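Local coordinates for protein glycine oxidase (Bacillus cereus ATCC 14579, PDB 7CYX) that probably oxidises glycine with molecular oxygen and water, using bound FAD, to give glyoxylate, hydrogen peroxide and ammonium in the route to thiamine diphosphate, at residues V232-S237 against S302-L307; R250-P255 against I263-K268; V19-A24 against A163-I168. All coordinates share one frame; numbering follows the deposited sequence.

Contact 1: V232-S237 against S302-L307; sequences VVAVRS and STWAGL. With FAD (flavin-adenine dinucleotide), chain C.
The carbonyl oxygen of Val232 takes two bonds from the neighbouring strand, one from the backbone N of Trp304 and one from the hydroxyl OG1 of Thr303. This is an antiparallel pairing in the large mixed sheet of the protein, whose strands here reach the flavin methyl groups, and within this chain strand 299-311 is an outermost strand of that sheet. The backbone bond from Trp304 N to Val232 O measures 2.8 Å, whereas Thr303 OG1 reaches the same Val232 O at 2.9 Å from above the carbonyl plane. In Thr303, OG1 stands anti to the backbone N (chi1 -177°), which directs it at Val232 O; it also lies 3.8 Å from Val233 CG2. Val232 and Trp304 form a hydrogen-bonded pair, as do Ala234 and Ser302; Val233 and Thr303 between them form a non-hydrogen-bonded one.

On the face opposite Val233 and Thr303, the side chains of Trp304 and Val232 cross at a slant. Val232 CG2 sits over one ring face, too near in the model for its exact distance to be trusted, and Ala234 CB meets CZ3 of Trp304 at 3.7 Å. The indole nitrogen is tied to the backbone oxygen of Ala45. The dimethylbenzene end of FAD touches both strands: C7M is 3.6 Å from Val232 CG1, and C8M is 3.5 Å from Gly306 C.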
loop_
_atom_site.group_PDB
_atom_site.type_symbol
_atom_site.label_atom_id
_atom_site.label_comp_id
_atom_site.label_asym_id
_atom_site.label_seq_id
_atom_site.Cartn_x
_atom_site.Cartn_y
_atom_site.Cartn_z
ATOM N N VAL A 232 12.334 16.665 -0.757
ATOM C CA VAL A 232 12.544 15.571 0.151
ATOM C C VAL A 232 13.244 14.406 -0.560
ATOM O O VAL A 232 13.199 14.265 -1.779
ATOM C CB VAL A 232 11.255 15.160 0.887
ATOM C CG1 VAL A 232 10.051 15.995 0.491
ATOM C CG2 VAL A 232 10.960 13.677 0.785
ATOM N N VAL A 233 13.932 13.601 0.259
ATOM C CA VAL A 233 14.754 12.472 -0.152
ATOM C C VAL A 233 14.215 11.222 0.545
ATOM O O VAL A 233 13.693 11.306 1.658
ATOM C CB VAL A 233 16.221 12.741 0.216
ATOM C CG1 VAL A 233 17.006 11.467 0.425
ATOM C CG2 VAL A 233 16.901 13.641 -0.799
ATOM N N ALA A 234 14.353 10.069 -0.112
ATOM C CA ALA A 234 13.922 8.787 0.456
ATOM C C ALA A 234 15.029 7.753 0.264
ATOM O O ALA A 234 15.616 7.657 -0.813
ATOM C CB ALA A 234 12.639 8.320 -0.208
ATOM N N VAL A 235 15.297 6.973 1.312
ATOM C CA VAL A 235 16.221 5.878 1.201
ATOM C C VAL A 235 15.561 4.614 1.754
ATOM O O VAL A 235 14.617 4.679 2.522
ATOM C CB VAL A 235 17.531 6.206 1.929
ATOM C CG1 VAL A 235 18.137 7.502 1.417
ATOM C CG2 VAL A 235 17.335 6.255 3.434
ATOM N N ARG A 236 16.081 3.465 1.326
ATOM C CA ARG A 236 15.666 2.170 1.821
ATOM C C ARG A 236 16.794 1.621 2.696
ATOM O O ARG A 236 17.940 1.951 2.477
ATOM C CB ARG A 236 15.398 1.232 0.642
ATOM C CG ARG A 236 14.344 1.735 -0.334
ATOM C CD ARG A 236 13.053 0.966 -0.176
ATOM N NE ARG A 236 11.898 1.582 -0.822
ATOM C CZ ARG A 236 10.639 1.212 -0.587
ATOM N NH1 ARG A 236 10.385 0.241 0.280
ATOM N NH2 ARG A 236 9.644 1.805 -1.222
ATOM N N SER A 237 16.458 0.778 3.673
ATOM C CA SER A 237 17.478 0.112 4.477
ATOM C C SER A 237 16.975 -1.266 4.913
ATOM O O SER A 237 15.804 -1.465 5.157
ATOM C CB SER A 237 17.870 0.949 5.658
ATOM O OG SER A 237 18.466 0.152 6.666
ATOM N N SER A 302 14.847 7.701 -3.911
ATOM C CA SER A 302 14.172 8.749 -4.691
ATOM C C SER A 302 14.350 10.116 -4.046
ATOM O O SER A 302 14.755 10.190 -2.907
ATOM C CB SER A 302 12.722 8.391 -4.649
ATOM O OG SER A 302 12.019 8.902 -5.743
ATOM N N THR A 303 14.000 11.140 -4.806
ATOM C CA THR A 303 13.969 12.539 -4.347
ATOM C C THR A 303 12.784 13.203 -5.040
ATOM O O THR A 303 12.505 12.840 -6.156
ATOM C CB THR A 303 15.289 13.260 -4.599
ATOM O OG1 THR A 303 15.065 14.538 -4.029
ATOM C CG2 THR A 303 15.635 13.399 -6.061
ATOM N N TRP A 304 12.096 14.114 -4.371
ATOM C CA TRP A 304 10.959 14.787 -5.035
ATOM C C TRP A 304 10.714 16.142 -4.398
ATOM O O TRP A 304 11.294 16.420 -3.373
ATOM C CB TRP A 304 9.705 13.921 -4.992
ATOM C CG TRP A 304 9.185 13.692 -3.614
ATOM C CD1 TRP A 304 8.386 14.515 -2.889
ATOM C CD2 TRP A 304 9.430 12.549 -2.795
ATOM N NE1 TRP A 304 8.122 13.961 -1.676
ATOM C CE2 TRP A 304 8.746 12.755 -1.590
ATOM C CE3 TRP A 304 10.158 11.377 -2.964
ATOM C CZ2 TRP A 304 8.765 11.830 -0.561
ATOM C CZ3 TRP A 304 10.177 10.462 -1.943
ATOM C CH2 TRP A 304 9.500 10.692 -0.757
ATOM N N ALA A 305 9.853 16.925 -5.033
ATOM C CA ALA A 305 9.485 18.274 -4.577
ATOM C C ALA A 305 7.964 18.383 -4.532
ATOM O O ALA A 305 7.329 17.952 -5.467
ATOM C CB ALA A 305 10.063 19.286 -5.522
ATOM N N GLY A 306 7.443 18.955 -3.455
ATOM C CA GLY A 306 6.013 19.185 -3.229
ATOM C C GLY A 306 5.728 20.631 -2.872
ATOM O O GLY A 306 6.604 21.334 -2.374
ATOM N N LEU A 307 4.493 21.072 -3.132
ATOM C CA LEU A 307 4.108 22.492 -3.060
ATOM C C LEU A 307 3.082 22.697 -1.938
ATOM O O LEU A 307 1.867 22.553 -2.162
ATOM C CB LEU A 307 3.536 22.929 -4.417
ATOM C CG LEU A 307 4.460 22.674 -5.610
ATOM C CD1 LEU A 307 3.874 23.267 -6.884
ATOM C CD2 LEU A 307 5.855 23.229 -5.364
HETATM P PA FAD C . -3.049 19.463 -3.023
HETATM O O1A FAD C . -2.714 18.090 -2.592
HETATM O O2A FAD C . -1.980 20.226 -3.755
HETATM O O5B FAD C . -4.393 19.360 -3.833
HETATM C C5B FAD C . -4.779 20.400 -4.671
HETATM C C4B FAD C . -5.268 19.713 -5.917
HETATM O O4B FAD C . -6.101 20.619 -6.616
HETATM C C3B FAD C . -4.141 19.348 -6.857
HETATM O O3B FAD C . -4.224 17.925 -7.091
HETATM C C2B FAD C . -4.396 20.133 -8.142
HETATM O O2B FAD C . -4.236 19.306 -9.302
HETATM C C1B FAD C . -5.851 20.472 -8.018
HETATM N N9A FAD C . -6.283 21.691 -8.696
HETATM C C8A FAD C . -5.784 22.925 -8.483
HETATM N N7A FAD C . -6.421 23.824 -9.258
HETATM C C5A FAD C . -7.373 23.161 -9.935
HETATM C C6A FAD C . -8.392 23.540 -10.910
HETATM N N6A FAD C . -8.465 24.839 -11.272
HETATM N N1A FAD C . -9.175 22.560 -11.434
HETATM C C2A FAD C . -9.025 21.286 -11.053
HETATM N N3A FAD C . -8.102 20.865 -10.157
HETATM C C4A FAD C . -7.278 21.753 -9.570
HETATM N N1 FAD C . 1.158 17.890 6.206
HETATM C C2 FAD C . 1.018 17.230 7.401
HETATM O O2 FAD C . -0.120 17.301 7.925
HETATM N N3 FAD C . 2.029 16.537 7.979
HETATM C C4 FAD C . 3.225 16.435 7.359
HETATM O O4 FAD C . 4.187 15.770 7.825
HETATM C C4X FAD C . 3.434 17.154 6.077
HETATM N N5 FAD C . 4.609 17.133 5.437
HETATM C C5X FAD C . 4.767 17.773 4.261
HETATM C C6 FAD C . 5.986 17.703 3.611
HETATM C C7 FAD C . 6.170 18.363 2.409
HETATM C C7M FAD C . 7.511 18.305 1.698
HETATM C C8 FAD C . 5.074 19.113 1.805
HETATM C C8M FAD C . 5.244 19.832 0.473
HETATM C C9 FAD C . 3.878 19.174 2.443
HETATM C C9A FAD C . 3.664 18.538 3.645
HETATM N N10 FAD C . 2.415 18.582 4.282
HETATM C C10 FAD C . 2.300 17.905 5.517
HETATM C "C1'" FAD C . 1.287 19.394 3.807
HETATM C "C2'" FAD C . 0.238 18.756 2.954
HETATM O "O2'" FAD C . 0.892 18.191 1.805
HETATM C "C3'" FAD C . -0.727 19.849 2.530
HETATM O "O3'" FAD C . -1.015 20.787 3.609
HETATM C "C4'" FAD C . -1.943 19.157 1.900
HETATM O "O4'" FAD C . -1.514 18.175 0.941
HETATM C "C5'" FAD C . -2.824 20.109 1.138
HETATM O "O5'" FAD C . -3.758 19.324 0.420
HETATM P P FAD C . -4.661 20.009 -0.698
HETATM O O1P FAD C . -5.166 21.324 -0.227
HETATM O O2P FAD C . -5.602 18.951 -1.209
HETATM O O3P FAD C . -3.482 20.377 -1.752
#

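Contact 2: R250-P255 against I263-K268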
loop_
_atom_site.group_PDB
_atom_site.type_symbol
_atom_site.label_atom_id
_atom_site.label_comp_id
_atom_site.label_asym_id
_atom_site.label_seq_id
_atom_site.Cartn_x
_atom_site.Cartn_y
_atom_site.Cartn_z
ATOM N N ARG A 250 11.603 21.401 12.579
ATOM C CA ARG A 250 10.875 21.131 11.304
ATOM C C ARG A 250 11.535 20.025 10.469
ATOM O O ARG A 250 10.810 19.362 9.745
ATOM C CB ARG A 250 10.456 22.383 10.525
ATOM C CG ARG A 250 9.578 23.349 11.303
ATOM C CD ARG A 250 9.615 24.732 10.692
ATOM N NE ARG A 250 8.387 25.494 10.841
ATOM C CZ ARG A 250 7.927 26.350 9.940
ATOM N NH1 ARG A 250 8.576 26.522 8.806
ATOM N NH2 ARG A 250 6.811 27.018 10.160
ATOM N N PHE A 251 12.843 19.822 10.584
ATOM C CA PHE A 251 13.518 18.757 9.810
ATOM C C PHE A 251 13.098 17.399 10.368
ATOM O O PHE A 251 12.998 17.234 11.577
ATOM C CB PHE A 251 15.027 18.953 9.858
ATOM C CG PHE A 251 15.816 18.051 8.950
ATOM C CD1 PHE A 251 16.035 18.389 7.634
ATOM C CD2 PHE A 251 16.356 16.875 9.418
ATOM C CE1 PHE A 251 16.766 17.566 6.802
ATOM C CE2 PHE A 251 17.090 16.054 8.588
ATOM C CZ PHE A 251 17.291 16.400 7.280
ATOM N N TYR A 252 12.871 16.432 9.491
ATOM C CA TYR A 252 12.407 15.134 10.013
ATOM C C TYR A 252 12.985 13.962 9.240
ATOM O O TYR A 252 13.323 14.075 8.083
ATOM C CB TYR A 252 10.893 15.042 9.876
ATOM C CG TYR A 252 10.411 15.297 8.478
ATOM C CD1 TYR A 252 10.436 14.297 7.531
ATOM C CD2 TYR A 252 9.967 16.542 8.094
ATOM C CE1 TYR A 252 10.018 14.523 6.238
ATOM C CE2 TYR A 252 9.538 16.787 6.806
ATOM C CZ TYR A 252 9.566 15.773 5.875
ATOM O OH TYR A 252 9.148 15.999 4.606
ATOM N N ILE A 253 13.090 12.859 9.959
ATOM C CA ILE A 253 13.474 11.541 9.409
ATOM C C ILE A 253 12.302 10.660 9.804
ATOM O O ILE A 253 11.981 10.624 10.967
ATOM C CB ILE A 253 14.787 11.020 10.002
ATOM C CG1 ILE A 253 15.916 12.035 9.859
ATOM C CG2 ILE A 253 15.145 9.694 9.370
ATOM C CD1 ILE A 253 17.272 11.467 10.137
ATOM N N THR A 254 11.647 10.036 8.848
ATOM C CA THR A 254 10.501 9.217 9.262
ATOM C C THR A 254 10.554 7.856 8.602
ATOM O O THR A 254 10.854 7.793 7.429
ATOM C CB THR A 254 9.187 9.816 8.772
ATOM O OG1 THR A 254 9.029 11.005 9.523
ATOM C CG2 THR A 254 7.997 8.932 9.043
ATOM N N PRO A 255 10.348 6.771 9.359
ATOM C CA PRO A 255 10.151 5.460 8.744
ATOM C C PRO A 255 8.808 5.412 8.008
ATOM O O PRO A 255 7.908 6.176 8.351
ATOM C CB PRO A 255 10.112 4.480 9.923
ATOM C CG PRO A 255 9.635 5.342 11.081
ATOM C CD PRO A 255 10.255 6.711 10.829
ATOM N N ILE A 263 13.075 11.737 4.382
ATOM C CA ILE A 263 13.929 12.741 5.013
ATOM C C ILE A 263 13.770 14.080 4.298
ATOM O O ILE A 263 14.031 14.181 3.105
ATOM C CB ILE A 263 15.406 12.311 4.953
ATOM C CG1 ILE A 263 15.624 10.844 5.313
ATOM C CG2 ILE A 263 16.261 13.229 5.806
ATOM C CD1 ILE A 263 16.912 10.281 4.775
ATOM N N GLY A 264 13.440 15.116 5.063
ATOM C CA GLY A 264 13.159 16.439 4.532
ATOM C C GLY A 264 12.998 17.466 5.651
ATOM O O GLY A 264 13.216 17.143 6.808
ATOM N N ALA A 265 12.657 18.714 5.320
ATOM C CA ALA A 265 12.369 19.146 3.970
ATOM C C ALA A 265 12.736 20.629 3.839
ATOM O O ALA A 265 12.542 21.399 4.787
ATOM C CB ALA A 265 10.905 18.900 3.696
ATOM N N THR A 266 13.262 21.018 2.671
ATOM C CA THR A 266 13.623 22.401 2.414
ATOM C C THR A 266 12.361 23.250 2.301
ATOM O O THR A 266 11.253 22.734 2.101
ATOM C CB THR A 266 14.401 22.603 1.110
ATOM O OG1 THR A 266 13.588 22.191 0.004
ATOM C CG2 THR A 266 15.725 21.885 1.140
ATOM N N MET A 267 12.571 24.565 2.387
ATOM C CA MET A 267 11.525 25.550 2.296
ATOM C C MET A 267 11.919 26.584 1.225
ATOM O O MET A 267 12.909 27.303 1.382
ATOM C CB MET A 267 11.324 26.227 3.658
ATOM C CG MET A 267 9.928 26.806 3.841
ATOM S SD MET A 267 9.655 27.610 5.454
ATOM C CE MET A 267 9.826 29.343 5.022
ATOM N N LYS A 268 11.147 26.644 0.130
ATOM C CA LYS A 268 11.373 27.603 -0.961
ATOM C C LYS A 268 10.052 28.272 -1.358
ATOM O O LYS A 268 9.350 27.824 -2.254
ATOM C CB LYS A 268 12.038 26.878 -2.128
ATOM C CG LYS A 268 13.517 26.529 -1.944
ATOM C CD LYS A 268 14.173 26.106 -3.266
ATOM C CE LYS A 268 15.384 25.199 -3.129
ATOM N NZ LYS A 268 15.638 24.406 -4.369
#
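The carbonyl oxygen of Gly264 is gripped by the backbone N of Tyr252 in a 2.8 Å bond and lies over the faces of the Phe251 and Tyr252 rings. The setting is a beta hairpin, strands 251-256 and 260-269, in the large sheet of the protein. Tyr252 and Gly264 make an antiparallel hydrogen-bonded pair, completed by the longer return bond from Gly264 N to Tyr252 O at 3.2 Å, and Ile253 faces Ile263 in the next, non-hydrogen-bonded position.

The two aromatic rings approach the Gly264 oxygen differently. Tyr252 has CG between its backbone N and carbonyl carbon (chi1 54°), and Gly264 O stands 3.5 Å above the plane of its ring, over the centre. CA of Gly264 also packs on the tyrosine face, 4.2 Å from the ring centroid, as a CH-pi contact. Phe251 instead has CG anti to its backbone N (chi1 -172°), and Gly264 O lies above its ring toward the rim, nearest CD1. The far end of that ring, CZ, meets CG2 of Ile263 at 3.6 Å, and helix 278-291 touches the phenylalanine through Arg287.

The peptide from Gly264 to Ala265 is cis, and between these two segments no further bridge follows it. Further along, the thioether of Met267 approaches the Arg250 guanidinium edge-on and in its plane, with SD 3.7 Å from NH1. Tyr252 and Ala265 both line the FAD pocket, and Tyr252 also packs on Ala47, which binds the cofactor. Between the two pocket residues, Ala265 CB sits 3.5 Å from the phenolic OH of Tyr252.

Contact 3: V19-A24 against A163-I168; sequences VAHFLA and AHSAAI
Helices 14-25 and 155-168 run in nearly the same direction here, their axes 28° apart and only 7.7 Å distant at the closest point. The first is the helix that follows strand 5-10 in the Rossmann-type FAD-binding fold; a glycine pattern, consistent with GxGxxG, runs from the turn after that strand into the first turn of the helix. Such close axes are possible because alanines form the interface: the CA atoms of His21 and Ala166 come nearest, and Ala166 presses its methyl group between Ala20 and Ala24, which lie one turn apart. Ala20 CB touches Ala166 CB at 3.8 Å, and Ala24 CB lies 3.8 Å from the carbonyl O of Ala166. Ala20 also touches Ile9 and Ile32, and Ala24 touches Val30, of the neighbouring strands.

One polar bond joins the helices at the margin of this apolar seam. His21 has CG anti to its backbone N (chi1 164°), and the ND1 side of its ring faces Ser165, whose OG lies in the ring plane. Ser165 OG has a second partner, the NZ of Lys83 on helix 73-84, so this buried hydroxyl links three helices. The His21 ring also meets Phe162, and its CD2 sits over the centre of the neighbouring Phe22 ring. Across the helix interface the hydrogen bond itself spans 2.8 Å from His21 ND1 to Ser165 OG.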
loop_
_atom_site.group_PDB
_atom_site.type_symbol
_atom_site.label_atom_id
_atom_site.label_comp_id
_atom_site.label_asym_id
_atom_site.label_seq_id
_atom_site.Cartn_x
_atom_site.Cartn_y
_atom_site.Cartn_z
ATOM N N VAL A 19 -13.282 15.861 1.723
ATOM C CA VAL A 19 -14.610 16.436 1.579
ATOM C C VAL A 19 -15.488 15.458 0.775
ATOM O O VAL A 19 -16.614 15.174 1.144
ATOM C CB VAL A 19 -14.516 17.839 0.941
ATOM C CG1 VAL A 19 -15.877 18.411 0.601
ATOM C CG2 VAL A 19 -13.760 18.822 1.838
ATOM N N ALA A 20 -14.959 14.930 -0.334
ATOM C CA ALA A 20 -15.694 13.997 -1.169
ATOM C C ALA A 20 -16.165 12.812 -0.314
ATOM O O ALA A 20 -17.295 12.434 -0.382
ATOM C CB ALA A 20 -14.837 13.549 -2.327
ATOM N N HIS A 21 -15.268 12.262 0.513
ATOM C CA HIS A 21 -15.558 11.093 1.340
ATOM C C HIS A 21 -16.771 11.340 2.241
ATOM O O HIS A 21 -17.692 10.572 2.204
ATOM C CB HIS A 21 -14.360 10.704 2.205
ATOM C CG HIS A 21 -14.710 9.784 3.330
ATOM N ND1 HIS A 21 -14.929 8.435 3.139
ATOM C CD2 HIS A 21 -14.915 10.015 4.644
ATOM C CE1 HIS A 21 -15.237 7.869 4.293
ATOM N NE2 HIS A 21 -15.234 8.820 5.236
ATOM N N PHE A 22 -16.717 12.386 3.076
ATOM C CA PHE A 22 -17.729 12.639 4.102
ATOM C C PHE A 22 -19.098 12.955 3.482
ATOM O O PHE A 22 -20.104 12.501 4.024
ATOM C CB PHE A 22 -17.286 13.746 5.060
ATOM C CG PHE A 22 -16.197 13.314 6.001
ATOM C CD1 PHE A 22 -16.496 12.594 7.152
ATOM C CD2 PHE A 22 -14.865 13.563 5.704
ATOM C CE1 PHE A 22 -15.486 12.174 8.005
ATOM C CE2 PHE A 22 -13.854 13.122 6.548
ATOM C CZ PHE A 22 -14.165 12.444 7.706
ATOM N N LEU A 23 -19.134 13.726 2.381
ATOM C CA LEU A 23 -20.398 14.110 1.702
ATOM C C LEU A 23 -21.065 12.880 1.087
ATOM O O LEU A 23 -22.221 12.600 1.379
ATOM C CB LEU A 23 -20.127 15.132 0.598
ATOM C CG LEU A 23 -19.887 16.580 1.024
ATOM C CD1 LEU A 23 -19.622 17.436 -0.207
ATOM C CD2 LEU A 23 -21.053 17.147 1.820
ATOM N N ALA A 24 -20.326 12.171 0.228
ATOM C CA ALA A 24 -20.824 10.967 -0.479
ATOM C C ALA A 24 -21.290 9.905 0.522
ATOM O O ALA A 24 -22.254 9.197 0.290
ATOM C CB ALA A 24 -19.752 10.386 -1.372
ATOM N N ALA A 163 -10.692 9.147 -1.787
ATOM C CA ALA A 163 -11.263 9.366 -3.131
ATOM C C ALA A 163 -12.025 8.124 -3.629
ATOM O O ALA A 163 -13.129 8.232 -4.155
ATOM C CB ALA A 163 -10.186 9.787 -4.093
ATOM N N HIS A 164 -11.463 6.936 -3.436
ATOM C CA HIS A 164 -12.132 5.685 -3.866
ATOM C C HIS A 164 -13.339 5.356 -2.968
ATOM O O HIS A 164 -14.311 4.744 -3.436
ATOM C CB HIS A 164 -11.159 4.511 -3.836
ATOM C CG HIS A 164 -10.024 4.620 -4.790
ATOM N ND1 HIS A 164 -10.213 4.730 -6.149
ATOM C CD2 HIS A 164 -8.689 4.567 -4.580
ATOM C CE1 HIS A 164 -9.036 4.782 -6.736
ATOM N NE2 HIS A 164 -8.080 4.651 -5.793
ATOM N N SER A 165 -13.239 5.706 -1.677
ATOM C CA SER A 165 -14.352 5.624 -0.748
ATOM C C SER A 165 -15.537 6.410 -1.313
ATOM O O SER A 165 -16.655 5.905 -1.366
ATOM C CB SER A 165 -13.957 6.146 0.611
ATOM O OG SER A 165 -15.079 6.244 1.483
ATOM N N ALA A 166 -15.253 7.653 -1.724
ATOM C CA ALA A 166 -16.215 8.557 -2.305
ATOM C C ALA A 166 -16.841 7.920 -3.541
ATOM O O ALA A 166 -18.055 7.988 -3.710
ATOM C CB ALA A 166 -15.568 9.871 -2.667
ATOM N N ALA A 167 -15.995 7.334 -4.396
ATOM C CA ALA A 167 -16.433 6.767 -5.681
ATOM C C ALA A 167 -17.366 5.571 -5.433
ATOM O O ALA A 167 -18.425 5.460 -6.048
ATOM C CB ALA A 167 -15.234 6.382 -6.526
ATOM N N ILE A 168 -16.953 4.699 -4.512
ATOM C CA ILE A 168 -17.736 3.559 -4.071
ATOM C C ILE A 168 -19.125 4.030 -3.604
ATOM O O ILE A 168 -20.143 3.360 -3.883
ATOM C CB ILE A 168 -16.965 2.772 -2.986
ATOM C CG1 ILE A 168 -15.807 1.987 -3.619
ATOM C CG2 ILE A 168 -17.897 1.862 -2.195
ATOM C CD1 ILE A 168 -14.753 1.493 -2.655
#

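Contacts 1 and 2 belong to one sheet, with strands 225-236 and 260-269 as neighbours, and their centres lie about 9 Å apart. They meet through a probable hydrogen bond of 2.8 Å between Val233 O and Ile263 N, and along the chain contact 2 is nested within the loop contact 1 closes. Both supply residues to the FAD pocket, contact 1 at the flavin methyl groups, contact 2 through Ala265 and Tyr252, whose side chain is about 4 Å from FAD. Contact 3 is in the Rossmann-type part of the fold, its centre about 29 Å from that of contact 1 and about 30 Å from that of contact 2. Its Ala20 side chain stays about 11 Å from the cofactor.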